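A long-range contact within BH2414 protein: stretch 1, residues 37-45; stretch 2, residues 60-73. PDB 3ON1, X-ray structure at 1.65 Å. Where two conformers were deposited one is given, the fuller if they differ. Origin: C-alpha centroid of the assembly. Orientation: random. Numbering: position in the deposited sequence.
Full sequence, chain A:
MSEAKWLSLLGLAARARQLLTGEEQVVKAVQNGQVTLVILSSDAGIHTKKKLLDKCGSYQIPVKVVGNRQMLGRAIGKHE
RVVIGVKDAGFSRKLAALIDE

Stretch 1 (37-45) LVILSSDAG
Stretch 2, residues 60-73: QIPVKVVGNRQMLG

How do the two backbones meet? The strand through Val38, Ile39 and Leu40 runs parallel to the one through Val63, Lys64 and Val65, their axes 4.7 Å apart at closest and 24° from aligned, with Val38 beside Val63, Ile39 beside Lys64 and Leu40 beside Val65. Extended phi/psi values near -112/130 from Val38 to Leu40 let amides and carbonyls alternate: Val38 N donates to Pro62 O (3.0 Å), Lys64 N to Val38 O (2.9 Å), Leu40 N to Lys64 O (2.7 Å), Val66 N to Leu40 O (2.9 Å).

Which side chains fill the sheet faces? Val38, Leu40, Val63 and Val65 share one face. All three valines are t, and Leu40, m then t, brings CD1 to 3.6 Å from Val63 CG1 and 4.1 Å from Val65 CG2. On the face of Ile39 and Lys64, Ile39 (m, t) sets CG2 3.6 Å from Val66 CG2 and 4.1 Å from Leu72 CD2, so Leu72 of the helix and Val66 both pack against the buried isoleucine. Lys64 (m, m, t, t) leads its charged end away.

What anchors the helix start? Within a type I turn from Ser41 to Ala44, Ser42 N donates to Val66 O (3.2 Å), and the CA-to-CB bond of Asp43 points toward stretch 2. With chi1 m, its OD1 accepts from Arg69 N (3.2 Å). Asn68, chi1 p, caps the helix: its OD1 accepts from Met71 N (2.8 Å), a selenomethionine.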

ATOM      1  N   LEU A  37      -5.101  -4.387   1.544  1.00 14.54           N
ATOM      2  CA  LEU A  37      -4.096  -4.364   0.479  1.00 13.78           C
ATOM      3  C   LEU A  37      -2.875  -3.630   0.988  1.00 13.64           C
ATOM      4  O   LEU A  37      -2.997  -2.595   1.648  1.00 13.45           O
ATOM      5  CB  LEU A  37      -4.621  -3.669  -0.791  1.00 13.98           C
ATOM      6  CG  LEU A  37      -3.623  -3.337  -1.917  1.00 13.57           C
ATOM      7  CD1 LEU A  37      -3.098  -4.591  -2.618  1.00 15.26           C
ATOM      8  CD2 LEU A  37      -4.250  -2.415  -2.940  1.00 14.53           C
ATOM      9  N   VAL A  38      -1.701  -4.168   0.678  1.00 13.66           N
ATOM     10  CA  VAL A  38      -0.450  -3.470   0.954  1.00 13.58           C
ATOM     11  C   VAL A  38       0.232  -3.139  -0.366  1.00 13.82           C
ATOM     12  O   VAL A  38       0.352  -3.985  -1.247  1.00 13.93           O
ATOM     13  CB  VAL A  38       0.474  -4.294   1.881  1.00 13.62           C
ATOM     14  CG1 VAL A  38       1.851  -3.645   2.000  1.00 14.31           C
ATOM     15  CG2 VAL A  38      -0.172  -4.432   3.260  1.00 14.38           C
ATOM     16  N   ILE A  39       0.631  -1.881  -0.502  1.00 13.82           N
ATOM     17  CA  ILE A  39       1.410  -1.423  -1.644  1.00 14.20           C
ATOM     18  C   ILE A  39       2.820  -1.115  -1.170  1.00 14.33           C
ATOM     19  O   ILE A  39       3.011  -0.327  -0.243  1.00 14.47           O
ATOM     20  CB  ILE A  39       0.764  -0.195  -2.315  1.00 14.41           C
ATOM     21  CG1 ILE A  39      -0.569  -0.595  -2.961  1.00 14.79           C
ATOM     22  CG2 ILE A  39       1.712   0.416  -3.355  1.00 14.93           C
ATOM     23  CD1 ILE A  39      -1.466   0.580  -3.344  1.00 16.53           C
ATOM     24  N   LEU A  40       3.797  -1.761  -1.798  1.00 14.16           N
ATOM     25  CA  LEU A  40       5.201  -1.562  -1.460  1.00 14.30           C
ATOM     26  C   LEU A  40       5.899  -0.867  -2.604  1.00 14.10           C
ATOM     27  O   LEU A  40       5.739  -1.258  -3.753  1.00 14.10           O
ATOM     28  CB  LEU A  40       5.892  -2.905  -1.237  1.00 14.95           C
ATOM     29  CG  LEU A  40       5.639  -3.736   0.010  1.00 16.38           C
ATOM     30  CD1 LEU A  40       6.326  -5.074  -0.164  1.00 17.38           C
ATOM     31  CD2 LEU A  40       6.177  -3.012   1.226  1.00 19.07           C
ATOM     32  N   SER A  41       6.686   0.157  -2.292  1.00 14.02           N
ATOM     33  CA  SER A  41       7.534   0.782  -3.297  1.00 14.48           C
ATOM     34  C   SER A  41       8.539  -0.225  -3.844  1.00 14.80           C
ATOM     35  O   SER A  41       9.089  -1.027  -3.081  1.00 14.77           O
ATOM     36  CB  SER A  41       8.293   1.961  -2.691  1.00 14.53           C
ATOM     37  OG  SER A  41       9.208   2.484  -3.637  1.00 15.42           O
ATOM     38  N   SER A  42       8.793  -0.172  -5.153  1.00 15.09           N
ATOM     39  CA  SER A  42       9.874  -0.975  -5.744  1.00 15.73           C
ATOM     40  C   SER A  42      11.231  -0.693  -5.091  1.00 15.79           C
ATOM     41  O   SER A  42      12.121  -1.551  -5.103  1.00 16.56           O
ATOM     42  CB  SER A  42       9.969  -0.751  -7.252  1.00 16.23           C
ATOM     43  OG  SER A  42       8.777  -1.154  -7.902  1.00 18.52           O
ATOM     44  N   ASP A  43      11.348   0.508  -4.519  0.50 16.25           N
ATOM     45  CA  ASP A  43      12.549   1.004  -3.840  0.50 16.52           C
ATOM     46  C   ASP A  43      12.752   0.451  -2.451  0.50 16.35           C
ATOM     47  O   ASP A  43      13.851   0.554  -1.899  0.50 16.34           O
ATOM     48  CB  ASP A  43      12.460   2.516  -3.688  0.50 17.21           C
ATOM     49  CG  ASP A  43      12.742   3.228  -4.959  0.50 18.03           C
ATOM     50  OD1 ASP A  43      12.223   4.346  -5.127  0.50 19.14           O
ATOM     51  OD2 ASP A  43      13.485   2.666  -5.789  0.50 20.08           O
ATOM     52  N   ALA A  44      11.686  -0.101  -1.879  1.00 15.69           N
ATOM     53  CA  ALA A  44      11.695  -0.589  -0.498  1.00 16.29           C
ATOM     54  C   ALA A  44      12.869  -1.541  -0.345  1.00 16.49           C
ATOM     55  O   ALA A  44      13.197  -2.277  -1.280  1.00 17.07           O
ATOM     56  CB  ALA A  44      10.392  -1.315  -0.169  1.00 16.00           C
ATOM     57  N   GLY A  45      13.509  -1.504   0.818  1.00 16.99           N
ATOM     58  CA  GLY A  45      14.589  -2.435   1.133  1.00 16.92           C
ATOM     59  C   GLY A  45      14.125  -3.876   1.047  1.00 17.02           C
ATOM     60  O   GLY A  45      12.949  -4.173   1.279  1.00 16.70           O
ATOM     61  N   GLN A  60      -3.144 -13.723   4.032  1.00 21.25           N
ATOM     62  CA  GLN A  60      -3.743 -13.726   2.686  1.00 22.04           C
ATOM     63  C   GLN A  60      -4.237 -12.340   2.270  1.00 21.69           C
ATOM     64  O   GLN A  60      -5.351 -12.172   1.758  1.00 21.91           O
ATOM     65  CB  GLN A  60      -4.826 -14.812   2.544  1.00 22.76           C
ATOM     66  CG  GLN A  60      -4.239 -16.219   2.531  1.00 25.30           C
ATOM     67  CD  GLN A  60      -5.280 -17.326   2.435  1.00 29.47           C
ATOM     68  OE1 GLN A  60      -6.439 -17.161   2.828  1.00 31.49           O
ATOM     69  NE2 GLN A  60      -4.855 -18.478   1.927  1.00 30.73           N
ATOM     70  N   ILE A  61      -3.382 -11.353   2.514  1.00 21.13           N
ATOM     71  CA  ILE A  61      -3.613  -9.982   2.085  1.00 20.69           C
ATOM     72  C   ILE A  61      -2.735  -9.732   0.857  1.00 20.39           C
ATOM     73  O   ILE A  61      -1.524  -9.977   0.901  1.00 20.97           O
ATOM     74  CB  ILE A  61      -3.273  -8.976   3.217  1.00 20.58           C
ATOM     75  CG1 ILE A  61      -4.161  -9.209   4.449  1.00 21.07           C
ATOM     76  CG2 ILE A  61      -3.393  -7.533   2.735  1.00 20.59           C
ATOM     77  CD1 ILE A  61      -5.659  -9.115   4.187  1.00 22.26           C
ATOM     78  N   PRO A  62      -3.340  -9.260  -0.250  1.00 20.02           N
ATOM     79  CA  PRO A  62      -2.532  -8.982  -1.436  1.00 19.64           C
ATOM     80  C   PRO A  62      -1.473  -7.912  -1.178  1.00 19.17           C
ATOM     81  O   PRO A  62      -1.713  -6.959  -0.423  1.00 18.80           O
ATOM     82  CB  PRO A  62      -3.562  -8.498  -2.465  1.00 19.87           C
ATOM     83  CG  PRO A  62      -4.733  -8.071  -1.665  1.00 20.39           C
ATOM     84  CD  PRO A  62      -4.768  -9.010  -0.497  1.00 19.94           C
ATOM     85  N   VAL A  63      -0.305  -8.111  -1.780  1.00 19.01           N
ATOM     86  CA  VAL A  63       0.798  -7.156  -1.730  1.00 18.73           C
ATOM     87  C   VAL A  63       1.209  -6.848  -3.159  1.00 18.57           C
ATOM     88  O   VAL A  63       1.473  -7.763  -3.953  1.00 18.62           O
ATOM     89  CB  VAL A  63       2.033  -7.712  -0.975  1.00 19.21           C
ATOM     90  CG1 VAL A  63       3.176  -6.688  -0.972  1.00 18.98           C
ATOM     91  CG2 VAL A  63       1.682  -8.092   0.444  1.00 20.03           C
ATOM     92  N   LYS A  64       1.264  -5.564  -3.486  1.00 17.99           N
ATOM     93  CA  LYS A  64       1.758  -5.137  -4.790  1.00 18.03           C
ATOM     94  C   LYS A  64       3.076  -4.415  -4.603  1.00 17.80           C
ATOM     95  O   LYS A  64       3.239  -3.643  -3.659  1.00 18.14           O
ATOM     96  CB  LYS A  64       0.750  -4.229  -5.513  1.00 18.29           C
ATOM     97  CG  LYS A  64      -0.636  -4.835  -5.690  1.00 18.59           C
ATOM     98  CD  LYS A  64      -0.607  -6.117  -6.503  1.00 19.47           C
ATOM     99  CE  LYS A  64      -1.934  -6.845  -6.392  1.00 20.79           C
ATOM    100  NZ  LYS A  64      -1.855  -8.202  -7.007  1.00 22.68           N
ATOM    101  N   VAL A  65       4.022  -4.689  -5.491  1.00 17.49           N
ATOM    102  CA  VAL A  65       5.292  -3.974  -5.497  1.00 17.47           C
ATOM    103  C   VAL A  65       5.319  -3.107  -6.748  1.00 17.78           C
ATOM    104  O   VAL A  65       5.393  -3.624  -7.861  1.00 18.56           O
ATOM    105  CB  VAL A  65       6.502  -4.933  -5.442  1.00 17.24           C
ATOM    106  CG1 VAL A  65       7.812  -4.141  -5.463  1.00 17.42           C
ATOM    107  CG2 VAL A  65       6.421  -5.811  -4.200  1.00 17.30           C
ATOM    108  N   VAL A  66       5.234  -1.793  -6.559  1.00 18.12           N
ATOM    109  CA  VAL A  66       5.046  -0.852  -7.672  1.00 18.68           C
ATOM    110  C   VAL A  66       5.718   0.498  -7.457  1.00 18.89           C
ATOM    111  O   VAL A  66       6.002   0.888  -6.321  1.00 19.29           O
ATOM    112  CB  VAL A  66       3.543  -0.586  -7.958  1.00 19.08           C
ATOM    113  CG1 VAL A  66       2.901  -1.755  -8.670  1.00 20.48           C
ATOM    114  CG2 VAL A  66       2.793  -0.233  -6.684  1.00 19.79           C
ATOM    115  N   GLY A  67       5.948   1.207  -8.559  1.00 18.72           N
ATOM    116  CA  GLY A  67       6.395   2.599  -8.539  1.00 19.14           C
ATOM    117  C   GLY A  67       7.733   2.826  -7.874  1.00 18.79           C
ATOM    118  O   GLY A  67       8.629   2.003  -7.966  1.00 19.76           O
ATOM    119  N   ASN A  68       7.869   3.978  -7.237  1.00 18.16           N
ATOM    120  CA  ASN A  68       9.018   4.278  -6.401  1.00 17.29           C
ATOM    121  C   ASN A  68       8.514   5.131  -5.245  1.00 16.64           C
ATOM    122  O   ASN A  68       7.336   5.512  -5.227  1.00 16.93           O
ATOM    123  CB  ASN A  68      10.129   4.968  -7.204  1.00 17.29           C
ATOM    124  CG  ASN A  68       9.688   6.282  -7.800  1.00 17.71           C
ATOM    125  OD1 ASN A  68       9.018   7.074  -7.144  1.00 18.30           O
ATOM    126  ND2 ASN A  68      10.069   6.530  -9.050  1.00 19.99           N
ATOM    127  N   ARG A  69       9.377   5.426  -4.279  1.00 15.75           N
ATOM    128  CA  ARG A  69       8.917   6.115  -3.073  1.00 15.52           C
ATOM    129  C   ARG A  69       8.501   7.567  -3.330  1.00 15.30           C
ATOM    130  O   ARG A  69       7.656   8.102  -2.615  1.00 15.10           O
ATOM    131  CB  ARG A  69       9.928   5.993  -1.927  1.00 16.14           C
ATOM    132  CG  ARG A  69      11.255   6.706  -2.142  1.00 16.55           C
ATOM    133  CD  ARG A  69      12.190   6.442  -0.971  1.00 17.13           C
ATOM    134  NE  ARG A  69      12.576   5.034  -0.919  1.00 19.02           N
ATOM    135  CZ  ARG A  69      13.264   4.467   0.069  1.00 20.34           C
ATOM    136  NH1 ARG A  69      13.638   5.172   1.132  1.00 21.75           N
ATOM    137  NH2 ARG A  69      13.556   3.180   0.001  1.00 21.51           N
ATOM    138  N   GLN A  70       9.070   8.174  -4.368  1.00 15.02           N
ATOM    139  CA  GLN A  70       8.709   9.535  -4.771  1.00 15.01           C
ATOM    140  C   GLN A  70       7.288   9.595  -5.332  1.00 15.64           C
ATOM    141  O   GLN A  70       6.477  10.407  -4.871  1.00 15.52           O
ATOM    142  CB  GLN A  70       9.734  10.090  -5.779  1.00 14.82           C
ATOM    143  CG  GLN A  70      11.124  10.343  -5.187  1.00 15.29           C
ATOM    144  CD  GLN A  70      11.958   9.083  -5.021  1.00 16.34           C
ATOM    145  OE1 GLN A  70      11.778   8.094  -5.741  1.00 16.34           O
ATOM    146  NE2 GLN A  70      12.884   9.114  -4.070  1.00 16.98           N
HETATM  147  N   MSE A  71       6.993   8.736  -6.307  0.50 15.69           N
HETATM  148  CA  MSE A  71       5.658   8.637  -6.902  0.50 16.31           C
HETATM  149  C   MSE A  71       4.585   8.317  -5.860  0.50 16.39           C
HETATM  150  O   MSE A  71       3.500   8.893  -5.888  0.50 16.52           O
HETATM  151  CB  MSE A  71       5.625   7.550  -7.977  0.50 16.66           C
HETATM  152  CG  MSE A  71       6.475   7.803  -9.204  0.50 17.71           C
HETATM  153 SE   MSE A  71       6.730   6.120 -10.174  0.50 20.35          SE
HETATM  154  CE  MSE A  71       4.872   5.548 -10.166  0.50 17.50           C
ATOM    155  N   LEU A  72       4.889   7.390  -4.953  1.00 16.47           N
ATOM    156  CA  LEU A  72       3.920   6.986  -3.920  1.00 16.66           C
ATOM    157  C   LEU A  72       3.646   8.109  -2.931  1.00 17.22           C
ATOM    158  O   LEU A  72       2.493   8.408  -2.618  1.00 17.30           O
ATOM    159  CB  LEU A  72       4.399   5.733  -3.184  1.00 16.66           C
ATOM    160  CG  LEU A  72       4.307   4.404  -3.927  1.00 16.31           C
ATOM    161  CD1 LEU A  72       4.694   3.280  -2.979  1.00 17.49           C
ATOM    162  CD2 LEU A  72       2.900   4.184  -4.479  1.00 16.80           C
ATOM    163  N   GLY A  73       4.714   8.730  -2.443  1.00 17.44           N
ATOM    164  CA  GLY A  73       4.589   9.868  -1.540  1.00 18.35           C
ATOM    165  C   GLY A  73       3.766  10.982  -2.159  1.00 18.84           C
ATOM    166  O   GLY A  73       2.822  11.472  -1.533  1.00 19.04           O
TER
HETATM  167  O   HOH W   1       8.017   0.051 -10.221  1.00 47.18           O